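Local coordinates for protein papillomavirus transcription factor E2 (Human papillomavirus type 18, PDB 1QQH) that probably regulates transcription of the viral genome, this fragment coming from its N-terminal activation domain, at residues A[83-95]-A[100-112]. The protein carries 1 engineered substitution. Residues are numbered along the deposited sequence; the frame is centred on the assembly and turned at random.
Sequences KTATCVSHRGLYY and YNTFYIEFKSECE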
loop_
_atom_site.group_PDB
_atom_site.type_symbol
_atom_site.label_atom_id
_atom_site.label_comp_id
_atom_site.label_asym_id
_atom_site.label_seq_id
_atom_site.Cartn_x
_atom_site.Cartn_y
_atom_site.Cartn_z
ATOM N N LYS A 83 -5.836 2.145 -16.784
ATOM C CA LYS A 83 -4.495 1.588 -16.831
ATOM C C LYS A 83 -4.018 1.525 -18.284
ATOM O O LYS A 83 -4.740 1.047 -19.163
ATOM C CB LYS A 83 -4.535 0.190 -16.204
ATOM C CG LYS A 83 -3.294 -0.648 -16.345
ATOM C CD LYS A 83 -3.546 -2.025 -15.753
ATOM C CE LYS A 83 -2.404 -2.978 -16.023
ATOM N NZ LYS A 83 -2.680 -4.311 -15.433
ATOM N N THR A 84 -2.816 2.026 -18.537
ATOM C CA THR A 84 -2.269 2.013 -19.885
ATOM C C THR A 84 -0.753 1.866 -19.885
ATOM O O THR A 84 -0.105 1.904 -18.839
ATOM C CB THR A 84 -2.652 3.290 -20.662
ATOM O OG1 THR A 84 -2.248 3.148 -22.029
ATOM C CG2 THR A 84 -1.975 4.511 -20.059
ATOM N N ALA A 85 -0.184 1.682 -21.066
ATOM C CA ALA A 85 1.258 1.507 -21.177
ATOM C C ALA A 85 1.994 2.815 -21.401
ATOM O O ALA A 85 1.405 3.827 -21.782
ATOM C CB ALA A 85 1.580 0.553 -22.321
ATOM N N THR A 86 3.293 2.788 -21.147
ATOM C CA THR A 86 4.103 3.963 -21.391
ATOM C C THR A 86 4.638 3.767 -22.797
ATOM O O THR A 86 5.040 2.664 -23.164
ATOM C CB THR A 86 5.290 4.069 -20.421
ATOM O OG1 THR A 86 4.857 4.686 -19.206
ATOM C CG2 THR A 86 6.406 4.899 -21.039
ATOM N N CYS A 87 4.619 4.825 -23.591
ATOM C CA CYS A 87 5.129 4.741 -24.942
ATOM C C CYS A 87 6.450 5.473 -25.038
ATOM O O CYS A 87 6.598 6.588 -24.537
ATOM C CB CYS A 87 4.131 5.330 -25.929
ATOM S SG CYS A 87 2.649 4.338 -26.088
ATOM N N VAL A 88 7.403 4.821 -25.687
ATOM C CA VAL A 88 8.740 5.349 -25.874
ATOM C C VAL A 88 8.973 5.730 -27.334
ATOM O O VAL A 88 9.127 4.857 -28.185
ATOM C CB VAL A 88 9.795 4.293 -25.467
ATOM C CG1 VAL A 88 11.191 4.862 -25.603
ATOM C CG2 VAL A 88 9.537 3.818 -24.043
ATOM N N SER A 89 9.002 7.027 -27.622
ATOM C CA SER A 89 9.254 7.491 -28.986
ATOM C C SER A 89 10.518 8.341 -28.974
ATOM O O SER A 89 11.092 8.584 -27.919
ATOM C CB SER A 89 8.100 8.349 -29.487
ATOM O OG SER A 89 8.067 9.585 -28.792
ATOM N N HIS A 90 10.940 8.798 -30.147
ATOM C CA HIS A 90 12.130 9.635 -30.251
ATOM C C HIS A 90 11.833 10.985 -29.597
ATOM O O HIS A 90 12.738 11.666 -29.130
ATOM C CB HIS A 90 12.517 9.821 -31.722
ATOM C CG HIS A 90 13.773 10.611 -31.923
ATOM N ND1 HIS A 90 13.771 11.977 -32.111
ATOM C CD2 HIS A 90 15.073 10.231 -31.932
ATOM C CE1 HIS A 90 15.017 12.404 -32.226
ATOM N NE2 HIS A 90 15.826 11.366 -32.120
ATOM N N ARG A 91 10.556 11.354 -29.545
ATOM C CA ARG A 91 10.161 12.616 -28.928
ATOM C C ARG A 91 10.191 12.584 -27.392
ATOM O O ARG A 91 10.408 13.611 -26.748
ATOM C CB ARG A 91 8.761 13.026 -29.397
ATOM C CG ARG A 91 8.208 14.211 -28.615
ATOM C CD ARG A 91 6.860 14.699 -29.119
ATOM N NE ARG A 91 6.259 15.611 -28.148
ATOM C CZ ARG A 91 5.062 16.172 -28.278
ATOM N NH1 ARG A 91 4.320 15.923 -29.350
ATOM N NH2 ARG A 91 4.602 16.976 -27.328
ATOM N N GLY A 92 9.969 11.412 -26.805
ATOM C CA GLY A 92 9.972 11.309 -25.359
ATOM C C GLY A 92 9.105 10.172 -24.855
ATOM O O GLY A 92 8.766 9.260 -25.616
ATOM N N LEU A 93 8.750 10.213 -23.571
ATOM C CA LEU A 93 7.911 9.169 -22.980
ATOM C C LEU A 93 6.511 9.707 -22.760
ATOM O O LEU A 93 6.331 10.818 -22.260
ATOM C CB LEU A 93 8.477 8.703 -21.643
ATOM C CG LEU A 93 9.940 8.259 -21.611
ATOM C CD1 LEU A 93 10.263 7.749 -20.209
ATOM C CD2 LEU A 93 10.192 7.174 -22.653
ATOM N N TYR A 94 5.513 8.923 -23.134
ATOM C CA TYR A 94 4.145 9.361 -22.955
ATOM C C TYR A 94 3.219 8.181 -22.697
ATOM O O TYR A 94 3.606 7.021 -22.827
ATOM C CB TYR A 94 3.683 10.130 -24.209
ATOM C CG TYR A 94 3.529 9.290 -25.472
ATOM C CD1 TYR A 94 2.302 8.709 -25.806
ATOM C CD2 TYR A 94 4.603 9.083 -26.334
ATOM C CE1 TYR A 94 2.145 7.945 -26.971
ATOM C CE2 TYR A 94 4.463 8.325 -27.500
ATOM C CZ TYR A 94 3.228 7.758 -27.812
ATOM O OH TYR A 94 3.086 7.002 -28.955
ATOM N N TYR A 95 1.999 8.493 -22.297
ATOM C CA TYR A 95 0.991 7.479 -22.097
ATOM C C TYR A 95 -0.254 8.106 -22.707
ATOM O O TYR A 95 -0.386 9.333 -22.731
ATOM C CB TYR A 95 0.799 7.151 -20.611
ATOM C CG TYR A 95 0.329 8.284 -19.721
ATOM C CD1 TYR A 95 -1.003 8.370 -19.312
ATOM C CD2 TYR A 95 1.229 9.233 -19.234
ATOM C CE1 TYR A 95 -1.425 9.368 -18.436
ATOM C CE2 TYR A 95 0.822 10.231 -18.364
ATOM C CZ TYR A 95 -0.503 10.294 -17.967
ATOM O OH TYR A 95 -0.902 11.277 -17.090
ATOM N N TYR A 100 -5.490 10.679 -25.848
ATOM C CA TYR A 100 -4.432 11.618 -26.219
ATOM C C TYR A 100 -3.055 11.351 -25.623
ATOM O O TYR A 100 -2.909 11.120 -24.419
ATOM C CB TYR A 100 -4.857 13.047 -25.880
ATOM C CG TYR A 100 -6.045 13.503 -26.685
ATOM C CD1 TYR A 100 -7.339 13.128 -26.320
ATOM C CD2 TYR A 100 -5.876 14.247 -27.856
ATOM C CE1 TYR A 100 -8.437 13.477 -27.106
ATOM C CE2 TYR A 100 -6.970 14.601 -28.651
ATOM C CZ TYR A 100 -8.243 14.210 -28.271
ATOM O OH TYR A 100 -9.325 14.522 -29.063
ATOM N N ASN A 101 -2.042 11.389 -26.485
ATOM C CA ASN A 101 -0.668 11.172 -26.060
ATOM C C ASN A 101 -0.282 12.231 -25.039
ATOM O O ASN A 101 -0.405 13.417 -25.298
ATOM C CB ASN A 101 0.276 11.253 -27.254
ATOM C CG ASN A 101 0.022 10.158 -28.275
ATOM O OD1 ASN A 101 -0.713 9.197 -28.010
ATOM N ND2 ASN A 101 0.640 10.292 -29.449
ATOM N N THR A 102 0.188 11.792 -23.879
ATOM C CA THR A 102 0.585 12.707 -22.815
ATOM C C THR A 102 2.031 12.437 -22.407
ATOM O O THR A 102 2.330 11.406 -21.807
ATOM C CB THR A 102 -0.319 12.520 -21.590
ATOM O OG1 THR A 102 -1.686 12.539 -22.020
ATOM C CG2 THR A 102 -0.093 13.631 -20.566
ATOM N N PHE A 103 2.927 13.359 -22.739
ATOM C CA PHE A 103 4.336 13.195 -22.399
ATOM C C PHE A 103 4.669 13.576 -20.962
ATOM O O PHE A 103 4.120 14.531 -20.432
ATOM C CB PHE A 103 5.213 14.038 -23.334
ATOM C CG PHE A 103 5.224 13.554 -24.743
ATOM C CD1 PHE A 103 4.152 13.811 -25.584
ATOM C CD2 PHE A 103 6.288 12.791 -25.215
ATOM C CE1 PHE A 103 4.130 13.312 -26.877
ATOM C CE2 PHE A 103 6.282 12.286 -26.502
ATOM C CZ PHE A 103 5.195 12.546 -27.342
ATOM N N TYR A 104 5.555 12.816 -20.328
ATOM C CA TYR A 104 5.989 13.159 -18.980
ATOM C C TYR A 104 7.509 13.338 -18.979
ATOM O O TYR A 104 8.143 13.499 -17.934
ATOM C CB TYR A 104 5.529 12.118 -17.944
ATOM C CG TYR A 104 5.973 10.688 -18.141
ATOM C CD1 TYR A 104 7.185 10.238 -17.629
ATOM C CD2 TYR A 104 5.132 9.762 -18.762
ATOM C CE1 TYR A 104 7.554 8.892 -17.716
ATOM C CE2 TYR A 104 5.484 8.417 -18.856
ATOM C CZ TYR A 104 6.695 7.987 -18.327
ATOM O OH TYR A 104 7.031 6.656 -18.398
ATOM N N ILE A 105 8.074 13.297 -20.184
ATOM C CA ILE A 105 9.496 13.514 -20.442
ATOM C C ILE A 105 9.634 13.838 -21.924
ATOM O O ILE A 105 9.219 13.060 -22.779
ATOM C CB ILE A 105 10.378 12.293 -20.131
ATOM C CG1 ILE A 105 10.535 12.129 -18.618
ATOM C CG2 ILE A 105 11.752 12.497 -20.738
ATOM C CD1 ILE A 105 11.620 11.168 -18.203
ATOM N N GLU A 106 10.190 15.008 -22.216
ATOM C CA GLU A 106 10.398 15.453 -23.586
ATOM C C GLU A 106 11.902 15.403 -23.817
ATOM O O GLU A 106 12.669 16.095 -23.141
ATOM C CB GLU A 106 9.875 16.879 -23.752
ATOM C CG GLU A 106 8.370 17.012 -23.545
ATOM C CD GLU A 106 7.578 16.742 -24.814
ATOM O OE1 GLU A 106 8.143 16.157 -25.761
ATOM O OE2 GLU A 106 6.384 17.112 -24.867
ATOM N N PHE A 107 12.322 14.569 -24.759
ATOM C CA PHE A 107 13.736 14.413 -25.052
ATOM C C PHE A 107 14.369 15.637 -25.710
ATOM O O PHE A 107 15.587 15.794 -25.670
ATOM C CB PHE A 107 13.953 13.162 -25.908
ATOM C CG PHE A 107 13.718 11.862 -25.158
ATOM C CD1 PHE A 107 13.309 10.713 -25.836
ATOM C CD2 PHE A 107 13.930 11.785 -23.779
ATOM C CE1 PHE A 107 13.114 9.502 -25.157
ATOM C CE2 PHE A 107 13.738 10.582 -23.093
ATOM C CZ PHE A 107 13.327 9.436 -23.786
ATOM N N LYS A 108 13.558 16.507 -26.308
ATOM C CA LYS A 108 14.112 17.699 -26.931
ATOM C C LYS A 108 14.567 18.663 -25.846
ATOM O O LYS A 108 15.641 19.250 -25.931
ATOM C CB LYS A 108 13.093 18.400 -27.819
ATOM C CG LYS A 108 13.644 19.689 -28.416
ATOM C CD LYS A 108 12.697 20.329 -29.419
ATOM C CE LYS A 108 13.343 21.546 -30.079
ATOM N NZ LYS A 108 12.430 22.253 -31.021
ATOM N N SER A 109 13.747 18.816 -24.819
ATOM C CA SER A 109 14.084 19.711 -23.730
ATOM C C SER A 109 15.252 19.101 -22.971
ATOM O O SER A 109 16.087 19.802 -22.406
ATOM C CB SER A 109 12.884 19.887 -22.796
ATOM O OG SER A 109 12.925 18.950 -21.734
ATOM N N GLU A 110 15.309 17.781 -22.973
ATOM C CA GLU A 110 16.363 17.058 -22.286
ATOM C C GLU A 110 17.701 17.198 -23.006
ATOM O O GLU A 110 18.762 17.163 -22.379
ATOM C CB GLU A 110 15.988 15.591 -22.204
ATOM C CG GLU A 110 16.623 14.865 -21.078
ATOM C CD GLU A 110 16.019 15.212 -19.728
ATOM O OE1 GLU A 110 14.955 15.864 -19.675
ATOM O OE2 GLU A 110 16.613 14.813 -18.712
ATOM N N CYS A 111 17.649 17.344 -24.326
ATOM C CA CYS A 111 18.862 17.482 -25.121
ATOM C C CYS A 111 19.427 18.885 -24.927
ATOM O O CYS A 111 20.632 19.108 -25.053
ATOM C CB CYS A 111 18.559 17.248 -26.597
ATOM S SG CYS A 111 20.038 17.062 -27.629
ATOM N N GLU A 112 18.544 19.829 -24.622
ATOM C CA GLU A 112 18.955 21.201 -24.394
ATOM C C GLU A 112 19.766 21.267 -23.103
ATOM O O GLU A 112 20.492 22.230 -22.864
ATOM C CB GLU A 112 17.726 22.107 -24.307
ATOM C CG GLU A 112 16.846 22.018 -25.541
ATOM C CD GLU A 112 15.610 22.888 -25.458
ATOM O OE1 GLU A 112 14.955 22.912 -24.395
ATOM O OE2 GLU A 112 15.287 23.542 -26.469
HETATM O O HOH W 1 11.109 15.975 -27.673
#
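Thr86 OG1 and Tyr104 OH form a 3.0 Å hydrogen bond, with OG1 at the edge of the Tyr104 ring. Each hydroxyl also bonds weakly to a backbone oxygen of strand 63-75. His90 O sits at the edge of the Phe107 ring. Arg91 extends across Phe103, its CG anti to the backbone N (chi1 171°). The Arg91 guanidinium lies flat on the Phe103 ring, centres 3.8 Å apart. Glu106 holds it side-on in nearly the same plane. Arg91 NE donates to Glu106 OE1 at 3.1 Å. Arg91 NH2 donates to Glu106 OE2 at 3.0 Å. Both oxygens use their syn lone pairs. The two bonds and the Phe103 stack together limit rotation of the guanidinium. Arg91 O accepts from Phe107 N at the start of helix 107-111; a water links the same oxygen to Lys108 N. Gly92 lays its CA over the Phe107 ring. Strands 92-97 and 100-103 form a beta hairpin of the antiparallel sheet, and the chain turns a corner at Tyr104, between strands 100-103 and 105-106. Leu93 O accepts from Tyr104 N at 2.9 Å, while Leu93 CB lies over the Tyr104 ring. Tyr94 CB covers the Phe103 face opposite Arg91. Tyr95 and Thr102 exchange two backbone bonds.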